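Local coordinates for 30S ribosomal protein S6 (Aquifex aeolicus, PDB 2J5A) that probably binds 16S ribosomal RNA together with protein bS18, as a structural component of the small ribosomal subunit, at residues Y10-V16 against R65-F71; A15-T19 against Q59-A64. One frame throughout, in Å; residues are numbered along the deposited sequence.

Contact 1. Residues Y10-V16 against R65-F71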
ATOM      1  N   TYR A  10      -2.246  -6.427   8.431  1.00 38.67           N
ATOM      2  CA  TYR A  10      -1.571  -5.176   8.115  1.00 37.97           C
ATOM      3  C   TYR A  10      -2.389  -4.372   7.135  1.00 37.17           C
ATOM      4  O   TYR A  10      -3.208  -4.912   6.374  1.00 36.83           O
ATOM      5  CB  TYR A  10      -0.180  -5.435   7.536  1.00 37.98           C
ATOM      6  CG  TYR A  10       0.760  -6.249   8.426  1.00 38.25           C
ATOM      7  CD1 TYR A  10       1.534  -5.630   9.401  1.00 38.62           C
ATOM      8  CD2 TYR A  10       0.883  -7.635   8.278  1.00 38.31           C
ATOM      9  CE1 TYR A  10       2.396  -6.366  10.216  1.00 37.62           C
ATOM     10  CE2 TYR A  10       1.757  -8.369   9.077  1.00 37.53           C
ATOM     11  CZ  TYR A  10       2.498  -7.726  10.053  1.00 38.44           C
ATOM     12  OH  TYR A  10       3.369  -8.438  10.864  1.00 40.48           O
ATOM     13  N   GLU A  11      -2.164  -3.072   7.170  1.00 36.42           N
ATOM     14  CA  GLU A  11      -2.757  -2.149   6.235  1.00 35.85           C
ATOM     15  C   GLU A  11      -1.640  -1.290   5.675  1.00 35.40           C
ATOM     16  O   GLU A  11      -0.786  -0.835   6.442  1.00 35.92           O
ATOM     17  CB  GLU A  11      -3.786  -1.275   6.922  1.00 35.58           C
ATOM     18  CG  GLU A  11      -4.472  -0.319   5.990  1.00 36.19           C
ATOM     19  CD  GLU A  11      -5.635   0.359   6.645  1.00 38.05           C
ATOM     20  OE1 GLU A  11      -6.628  -0.334   6.948  1.00 38.22           O
ATOM     21  OE2 GLU A  11      -5.562   1.594   6.855  1.00 41.21           O
ATOM     22  N   THR A  12      -1.641  -1.114   4.345  1.00 34.07           N
ATOM     23  CA  THR A  12      -0.661  -0.291   3.630  1.00 33.09           C
ATOM     24  C   THR A  12      -1.413   0.784   2.851  1.00 31.92           C
ATOM     25  O   THR A  12      -2.415   0.509   2.219  1.00 31.67           O
ATOM     26  CB  THR A  12       0.171  -1.137   2.638  1.00 33.39           C
ATOM     27  OG1 THR A  12       0.900  -2.135   3.353  1.00 33.90           O
ATOM     28  CG2 THR A  12       1.124  -0.301   1.847  1.00 31.66           C
ATOM     29  N   VAL A  13      -0.923   2.002   2.929  1.00 31.07           N
ATOM     30  CA  VAL A  13      -1.437   3.124   2.175  1.00 30.71           C
ATOM     31  C   VAL A  13      -0.223   3.752   1.513  1.00 30.56           C
ATOM     32  O   VAL A  13       0.786   3.985   2.172  1.00 30.09           O
ATOM     33  CB  VAL A  13      -2.118   4.191   3.087  1.00 30.68           C
ATOM     34  CG1 VAL A  13      -2.618   5.369   2.276  1.00 29.87           C
ATOM     35  CG2 VAL A  13      -3.237   3.600   3.908  1.00 30.38           C
ATOM     36  N   PHE A  14      -0.318   4.021   0.210  1.00 30.69           N
ATOM     37  CA  PHE A  14       0.758   4.671  -0.518  1.00 30.37           C
ATOM     38  C   PHE A  14       0.203   5.650  -1.558  1.00 31.25           C
ATOM     39  O   PHE A  14      -0.959   5.534  -1.995  1.00 30.66           O
ATOM     40  CB  PHE A  14       1.698   3.640  -1.147  1.00 29.97           C
ATOM     41  CG  PHE A  14       1.039   2.760  -2.168  1.00 29.96           C
ATOM     42  CD1 PHE A  14       0.261   1.692  -1.782  1.00 28.50           C
ATOM     43  CD2 PHE A  14       1.176   3.030  -3.539  1.00 31.03           C
ATOM     44  CE1 PHE A  14      -0.342   0.887  -2.723  1.00 29.08           C
ATOM     45  CE2 PHE A  14       0.562   2.229  -4.482  1.00 29.79           C
ATOM     46  CZ  PHE A  14      -0.187   1.164  -4.081  1.00 28.89           C
ATOM     47  N   ALA A  15       1.053   6.620  -1.916  1.00 31.82           N
ATOM     48  CA  ALA A  15       0.702   7.729  -2.798  1.00 32.24           C
ATOM     49  C   ALA A  15       1.600   7.695  -4.017  1.00 32.62           C
ATOM     50  O   ALA A  15       2.822   7.674  -3.887  1.00 32.16           O
ATOM     51  CB  ALA A  15       0.864   9.064  -2.079  1.00 32.08           C
ATOM     52  N   VAL A  16       0.983   7.670  -5.198  1.00 33.59           N
ATOM     53  CA  VAL A  16       1.697   7.581  -6.484  1.00 34.17           C
ATOM     54  C   VAL A  16       1.803   8.974  -7.115  1.00 35.67           C
ATOM     55  O   VAL A  16       0.848   9.752  -7.054  1.00 34.27           O
ATOM     56  CB  VAL A  16       0.953   6.640  -7.435  1.00 33.74           C
ATOM     57  CG1 VAL A  16       1.578   6.649  -8.809  1.00 32.19           C
ATOM     58  CG2 VAL A  16       0.898   5.242  -6.846  1.00 33.08           C
ATOM     59  N   ARG A  65      -1.931  10.164  -6.195  1.00 34.80           N
ATOM     60  CA  ARG A  65      -2.917   9.093  -6.255  1.00 33.70           C
ATOM     61  C   ARG A  65      -2.759   8.107  -5.070  1.00 33.08           C
ATOM     62  O   ARG A  65      -1.723   7.437  -4.940  1.00 32.62           O
ATOM     63  CB  ARG A  65      -2.798   8.341  -7.583  1.00 33.48           C
ATOM     64  CG  ARG A  65      -3.759   7.167  -7.707  1.00 32.80           C
ATOM     65  CD  ARG A  65      -5.214   7.592  -7.552  1.00 32.83           C
ATOM     66  NE  ARG A  65      -6.085   6.589  -8.142  1.00 32.75           N
ATOM     67  CZ  ARG A  65      -6.360   6.505  -9.446  1.00 31.75           C
ATOM     68  NH1 ARG A  65      -5.856   7.374 -10.309  1.00 30.17           N
ATOM     69  NH2 ARG A  65      -7.159   5.545  -9.878  1.00 31.75           N
ATOM     70  N   TYR A  66      -3.808   8.006  -4.249  1.00 31.91           N
ATOM     71  CA  TYR A  66      -3.791   7.203  -3.042  1.00 31.07           C
ATOM     72  C   TYR A  66      -4.508   5.898  -3.221  1.00 30.63           C
ATOM     73  O   TYR A  66      -5.657   5.876  -3.652  1.00 29.93           O
ATOM     74  CB  TYR A  66      -4.444   7.951  -1.872  1.00 31.69           C
ATOM     75  CG  TYR A  66      -3.534   8.925  -1.151  1.00 31.06           C
ATOM     76  CD1 TYR A  66      -3.432  10.237  -1.570  1.00 34.08           C
ATOM     77  CD2 TYR A  66      -2.805   8.539  -0.052  1.00 31.25           C
ATOM     78  CE1 TYR A  66      -2.612  11.147  -0.921  1.00 32.23           C
ATOM     79  CE2 TYR A  66      -1.986   9.440   0.614  1.00 33.95           C
ATOM     80  CZ  TYR A  66      -1.904  10.747   0.167  1.00 33.28           C
ATOM     81  OH  TYR A  66      -1.110  11.654   0.806  1.00 35.13           O
ATOM     82  N   PHE A  67      -3.815   4.815  -2.861  1.00 30.30           N
ATOM     83  CA  PHE A  67      -4.392   3.487  -2.758  1.00 30.13           C
ATOM     84  C   PHE A  67      -4.205   2.949  -1.329  1.00 30.10           C
ATOM     85  O   PHE A  67      -3.278   3.332  -0.630  1.00 29.81           O
ATOM     86  CB  PHE A  67      -3.734   2.501  -3.741  1.00 29.73           C
ATOM     87  CG  PHE A  67      -3.913   2.849  -5.198  1.00 31.47           C
ATOM     88  CD1 PHE A  67      -5.102   2.566  -5.853  1.00 31.24           C
ATOM     89  CD2 PHE A  67      -2.872   3.406  -5.930  1.00 31.60           C
ATOM     90  CE1 PHE A  67      -5.266   2.860  -7.163  1.00 30.75           C
ATOM     91  CE2 PHE A  67      -3.037   3.697  -7.273  1.00 31.84           C
ATOM     92  CZ  PHE A  67      -4.247   3.437  -7.886  1.00 31.58           C
ATOM     93  N   LEU A  68      -5.070   2.013  -0.943  1.00 30.60           N
ATOM     94  CA  LEU A  68      -5.033   1.354   0.365  1.00 31.10           C
ATOM     95  C   LEU A  68      -5.289  -0.122   0.165  1.00 31.48           C
ATOM     96  O   LEU A  68      -6.223  -0.490  -0.555  1.00 30.49           O
ATOM     97  CB  LEU A  68      -6.121   1.931   1.297  1.00 31.00           C
ATOM     98  CG  LEU A  68      -6.232   1.418   2.744  1.00 30.80           C
ATOM     99  CD1 LEU A  68      -6.873   2.490   3.603  1.00 31.25           C
ATOM    100  CD2 LEU A  68      -6.987   0.076   2.870  1.00 28.30           C
ATOM    101  N   VAL A  69      -4.469  -0.955   0.814  1.00 32.15           N
ATOM    102  CA  VAL A  69      -4.644  -2.416   0.781  1.00 32.71           C
ATOM    103  C   VAL A  69      -4.455  -3.009   2.201  1.00 32.84           C
ATOM    104  O   VAL A  69      -3.587  -2.575   2.973  1.00 32.48           O
ATOM    105  CB  VAL A  69      -3.726  -3.090  -0.307  1.00 33.36           C
ATOM    106  CG1 VAL A  69      -2.286  -3.115   0.109  1.00 32.55           C
ATOM    107  CG2 VAL A  69      -4.212  -4.521  -0.653  1.00 33.67           C
ATOM    108  N   GLN A  70      -5.325  -3.944   2.558  1.00 33.19           N
ATOM    109  CA  GLN A  70      -5.166  -4.717   3.784  1.00 34.43           C
ATOM    110  C   GLN A  70      -4.841  -6.139   3.400  1.00 34.89           C
ATOM    111  O   GLN A  70      -5.277  -6.645   2.342  1.00 35.25           O
ATOM    112  CB  GLN A  70      -6.409  -4.695   4.672  1.00 34.39           C
ATOM    113  CG  GLN A  70      -6.903  -3.304   5.029  1.00 35.23           C
ATOM    114  CD  GLN A  70      -8.175  -3.352   5.841  1.00 35.77           C
ATOM    115  OE1 GLN A  70      -8.978  -4.268   5.685  1.00 33.84           O
ATOM    116  NE2 GLN A  70      -8.359  -2.372   6.731  1.00 35.69           N
ATOM    117  N   PHE A  71      -4.028  -6.761   4.234  1.00 35.33           N
ATOM    118  CA  PHE A  71      -3.559  -8.099   3.961  1.00 35.78           C
ATOM    119  C   PHE A  71      -3.179  -8.803   5.258  1.00 37.11           C
ATOM    120  O   PHE A  71      -3.009  -8.163   6.305  1.00 36.17           O
ATOM    121  CB  PHE A  71      -2.400  -8.077   2.955  1.00 35.55           C
ATOM    122  CG  PHE A  71      -1.132  -7.428   3.471  1.00 34.63           C
ATOM    123  CD1 PHE A  71      -0.951  -6.057   3.380  1.00 34.45           C
ATOM    124  CD2 PHE A  71      -0.107  -8.197   4.002  1.00 35.13           C
ATOM    125  CE1 PHE A  71       0.218  -5.454   3.842  1.00 33.51           C
ATOM    126  CE2 PHE A  71       1.071  -7.610   4.479  1.00 33.68           C
ATOM    127  CZ  PHE A  71       1.230  -6.226   4.389  1.00 35.21           C
TER
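Y10 and F71 pair across the strands at one end, where CB of Y10 lies over one face of the F71 ring, 3.5 Å from CZ. The ring planes are 27° apart but slid past each other, so they barely overlap. OG1 of T12 meets the edge of the F71 ring and is hydrogen-bonded to N97. Eight backbone hydrogen bonds join the antiparallel strands; T12 N to V69 O is 2.8 Å.

The tightly packed side carries T12, F14, V16, F67, V69 and F71, all buried. F14, F67 (stacked on F29) and V69 pack against helix 22-38, T12 against helix 78-88 and F71 against both; Y10, on the same side, is partly exposed. CG of F14 sits between its backbone N and carbonyl carbon (chi1 63°), which brings CZ to 3.8 Å from CB of F67.

The other side is less buried: E11, V13, Y66 and L68 are partly exposed, though A15 and Q70 are buried. CB of A15 packs over one face of the Y66 ring, 3.9 Å from CE2, and CG1 of V13 meets the ring edge. NE2 of Q70 gives a nearly straight hydrogen bond of 2.7 Å to OE1 of E11, with carboxylate and amide almost coplanar.

The chemistry is thus divided: apolar groups bind the sheet to its helices, while the other face adds an amide-to-carboxylate hydrogen bond, probably strengthened by the glutamate's charge.

Contact 2. Residues A15-T19 against Q59-A64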
ATOM      1  N   ALA A  15       1.053   6.620  -1.916  1.00 31.82           N
ATOM      2  CA  ALA A  15       0.702   7.729  -2.798  1.00 32.24           C
ATOM      3  C   ALA A  15       1.600   7.695  -4.017  1.00 32.62           C
ATOM      4  O   ALA A  15       2.822   7.674  -3.887  1.00 32.16           O
ATOM      5  CB  ALA A  15       0.864   9.064  -2.079  1.00 32.08           C
ATOM      6  N   VAL A  16       0.983   7.670  -5.198  1.00 33.59           N
ATOM      7  CA  VAL A  16       1.697   7.581  -6.484  1.00 34.17           C
ATOM      8  C   VAL A  16       1.803   8.974  -7.115  1.00 35.67           C
ATOM      9  O   VAL A  16       0.848   9.752  -7.054  1.00 34.27           O
ATOM     10  CB  VAL A  16       0.953   6.640  -7.435  1.00 33.74           C
ATOM     11  CG1 VAL A  16       1.578   6.649  -8.809  1.00 32.19           C
ATOM     12  CG2 VAL A  16       0.898   5.242  -6.846  1.00 33.08           C
ATOM     13  N   LYS A  17       2.951   9.289  -7.723  1.00 37.79           N
ATOM     14  CA  LYS A  17       3.153  10.650  -8.243  1.00 39.92           C
ATOM     15  C   LYS A  17       2.124  10.933  -9.346  1.00 40.54           C
ATOM     16  O   LYS A  17       1.702  10.008 -10.055  1.00 40.10           O
ATOM     17  CB  LYS A  17       4.613  10.950  -8.668  1.00 40.31           C
ATOM     18  CG  LYS A  17       5.174  10.112  -9.790  1.00 42.94           C
ATOM     19  CD  LYS A  17       6.550  10.639 -10.291  1.00 45.67           C
ATOM     20  CE  LYS A  17       7.640  10.670  -9.206  1.00 46.90           C
ATOM     21  NZ  LYS A  17       9.007  10.193  -9.709  1.00 47.85           N
ATOM     22  N   PRO A  18       1.637  12.183  -9.414  1.00 41.65           N
ATOM     23  CA  PRO A  18       0.482  12.505 -10.268  1.00 43.07           C
ATOM     24  C   PRO A  18       0.741  12.594 -11.782  1.00 43.72           C
ATOM     25  O   PRO A  18      -0.191  12.859 -12.510  1.00 44.76           O
ATOM     26  CB  PRO A  18       0.014  13.870  -9.729  1.00 42.89           C
ATOM     27  CG  PRO A  18       1.234  14.492  -9.167  1.00 42.63           C
ATOM     28  CD  PRO A  18       2.118  13.359  -8.673  1.00 42.23           C
ATOM     29  N   THR A  19       1.973  12.374 -12.232  1.00 44.68           N
ATOM     30  CA  THR A  19       2.343  12.448 -13.652  1.00 45.58           C
ATOM     31  C   THR A  19       2.217  11.106 -14.385  1.00 46.17           C
ATOM     32  O   THR A  19       2.452  11.042 -15.593  1.00 47.00           O
ATOM     33  CB  THR A  19       3.806  12.899 -13.810  1.00 45.97           C
ATOM     34  OG1 THR A  19       4.681  11.886 -13.276  1.00 47.33           O
ATOM     35  CG2 THR A  19       4.061  14.229 -13.099  1.00 45.22           C
ATOM     36  N   GLN A  59       8.521  16.203  -3.538  1.00 59.11           N
ATOM     37  CA  GLN A  59       9.235  16.312  -4.814  1.00 58.85           C
ATOM     38  C   GLN A  59       8.557  17.312  -5.764  1.00 58.36           C
ATOM     39  O   GLN A  59       8.484  17.073  -6.962  1.00 58.19           O
ATOM     40  CB  GLN A  59       9.369  14.948  -5.509  1.00 58.99           C
ATOM     41  CG  GLN A  59       9.979  13.836  -4.669  1.00 59.50           C
ATOM     42  CD  GLN A  59      10.156  12.555  -5.478  1.00 60.43           C
ATOM     43  OE1 GLN A  59      10.608  12.595  -6.628  1.00 59.16           O
ATOM     44  NE2 GLN A  59       9.788  11.412  -4.883  1.00 59.41           N
ATOM     45  N   LYS A  60       8.076  18.422  -5.212  1.00 58.02           N
ATOM     46  CA  LYS A  60       7.415  19.487  -5.975  1.00 58.14           C
ATOM     47  C   LYS A  60       6.036  19.095  -6.525  1.00 57.12           C
ATOM     48  O   LYS A  60       5.581  19.658  -7.526  1.00 57.22           O
ATOM     49  CB  LYS A  60       8.303  20.000  -7.127  1.00 58.89           C
ATOM     50  CG  LYS A  60       9.635  20.644  -6.702  1.00 60.95           C
ATOM     51  CD  LYS A  60      10.363  21.284  -7.910  1.00 63.66           C
ATOM     52  CE  LYS A  60       9.484  22.354  -8.609  1.00 64.97           C
ATOM     53  NZ  LYS A  60      10.263  23.345  -9.421  1.00 65.49           N
ATOM     54  N   PHE A  61       5.375  18.146  -5.866  1.00 55.73           N
ATOM     55  CA  PHE A  61       4.034  17.716  -6.239  1.00 54.21           C
ATOM     56  C   PHE A  61       3.078  18.153  -5.161  1.00 53.00           C
ATOM     57  O   PHE A  61       3.417  18.133  -3.996  1.00 52.38           O
ATOM     58  CB  PHE A  61       3.982  16.201  -6.398  1.00 54.45           C
ATOM     59  CG  PHE A  61       4.772  15.697  -7.559  1.00 54.15           C
ATOM     60  CD1 PHE A  61       4.393  16.021  -8.852  1.00 54.88           C
ATOM     61  CD2 PHE A  61       5.890  14.899  -7.370  1.00 54.35           C
ATOM     62  CE1 PHE A  61       5.113  15.560  -9.944  1.00 54.90           C
ATOM     63  CE2 PHE A  61       6.623  14.438  -8.447  1.00 54.37           C
ATOM     64  CZ  PHE A  61       6.235  14.765  -9.741  1.00 55.33           C
ATOM     65  N   ASN A  62       1.884  18.574  -5.564  1.00 52.08           N
ATOM     66  CA  ASN A  62       0.859  19.057  -4.635  1.00 50.94           C
ATOM     67  C   ASN A  62      -0.312  18.110  -4.542  1.00 49.09           C
ATOM     68  O   ASN A  62      -1.173  18.296  -3.696  1.00 48.83           O
ATOM     69  CB  ASN A  62       0.315  20.415  -5.102  1.00 51.55           C
ATOM     70  CG  ASN A  62       1.384  21.479  -5.173  1.00 52.96           C
ATOM     71  OD1 ASN A  62       2.191  21.630  -4.251  1.00 54.70           O
ATOM     72  ND2 ASN A  62       1.387  22.241  -6.267  1.00 54.82           N
ATOM     73  N   ASN A  63      -0.369  17.138  -5.452  1.00 47.07           N
ATOM     74  CA  ASN A  63      -1.433  16.135  -5.480  1.00 45.38           C
ATOM     75  C   ASN A  63      -0.783  14.758  -5.618  1.00 42.85           C
ATOM     76  O   ASN A  63       0.392  14.659  -5.972  1.00 42.33           O
ATOM     77  CB  ASN A  63      -2.377  16.377  -6.672  1.00 45.63           C
ATOM     78  CG  ASN A  63      -3.071  17.732  -6.620  1.00 49.03           C
ATOM     79  OD1 ASN A  63      -4.094  17.917  -5.916  1.00 51.80           O
ATOM     80  ND2 ASN A  63      -2.521  18.698  -7.356  1.00 52.10           N
ATOM     81  N   ALA A  64      -1.545  13.701  -5.358  1.00 40.37           N
ATOM     82  CA  ALA A  64      -1.049  12.333  -5.560  1.00 38.59           C
ATOM     83  C   ALA A  64      -2.187  11.327  -5.608  1.00 36.70           C
ATOM     84  O   ALA A  64      -3.265  11.596  -5.111  1.00 36.07           O
ATOM     85  CB  ALA A  64      -0.055  11.960  -4.450  1.00 38.47           C
TER
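Q59 approaches K17 only loosely: its OE1 is 4.2 Å from NZ of K17, and no hydrogen bond forms. NZ is instead hydrogen-bonded to O of E90.

F61 buries more surface than any other residue here. Its ring meets three consecutive residues, K17, P18 and T19. CD of P18 lies over one face, displaced toward the rim, and comes within 3.5 Å of CD1. This is a CH-pi contact, with CD 26° off the ring normal. CB of K17 lies over the same face, and the lysine chain bends at chi3 and chi4 to bring CE 4.0 Å from CE2 of F61. The CG2 methyl of T19 reaches CE1 of F61 at 3.6 Å, and the two side chains cross at about a right angle. OG1 of T19 sits between the backbone N and the carbonyl carbon (chi1 66°), which puts CG2 anti to the carbonyl carbon and against the ring. An alanine in place of F61 would remove the ring, and is likely to leave P18 CD and the lysine methylenes without their apolar cover.

At N63 the backbone takes over: its O is 3.3 Å from CG of P18. A64 then brings the chains together through small groups. Its CB is 3.5 Å from V16 O and 3.9 Å from CB of A15.

No hydrogen bond crosses this contact, which splays out from the strand ends. A64 and K17 also touch I93 of strand 92-100, while P18 reaches M51 and N63 reaches Q53 on strand 41-53. The segment 15-19 leads on into helix 22-38.

Strand 8-16 runs in from the N terminus, and both contacts start from it. The chain then passes through helix 22-38 and strand 41-53 before it returns. The loop and the first residues of strand 63-73 arrive first and meet 15-19, closing contact 2, the shorter loop. The rest of the strand, 65-71, then pairs with 10-16, closing contact 1. Contact 2 therefore nests inside contact 1, and the two share A15 and V16. Their centres lie 15 Å apart. Contact 1 joins the two central strands of the four-stranded sheet near the middle of the chain. Contact 2 extends from the last paired residues into side-chain contacts between the loops, tying the turn before helix 22-38 to the start of strand 63-73.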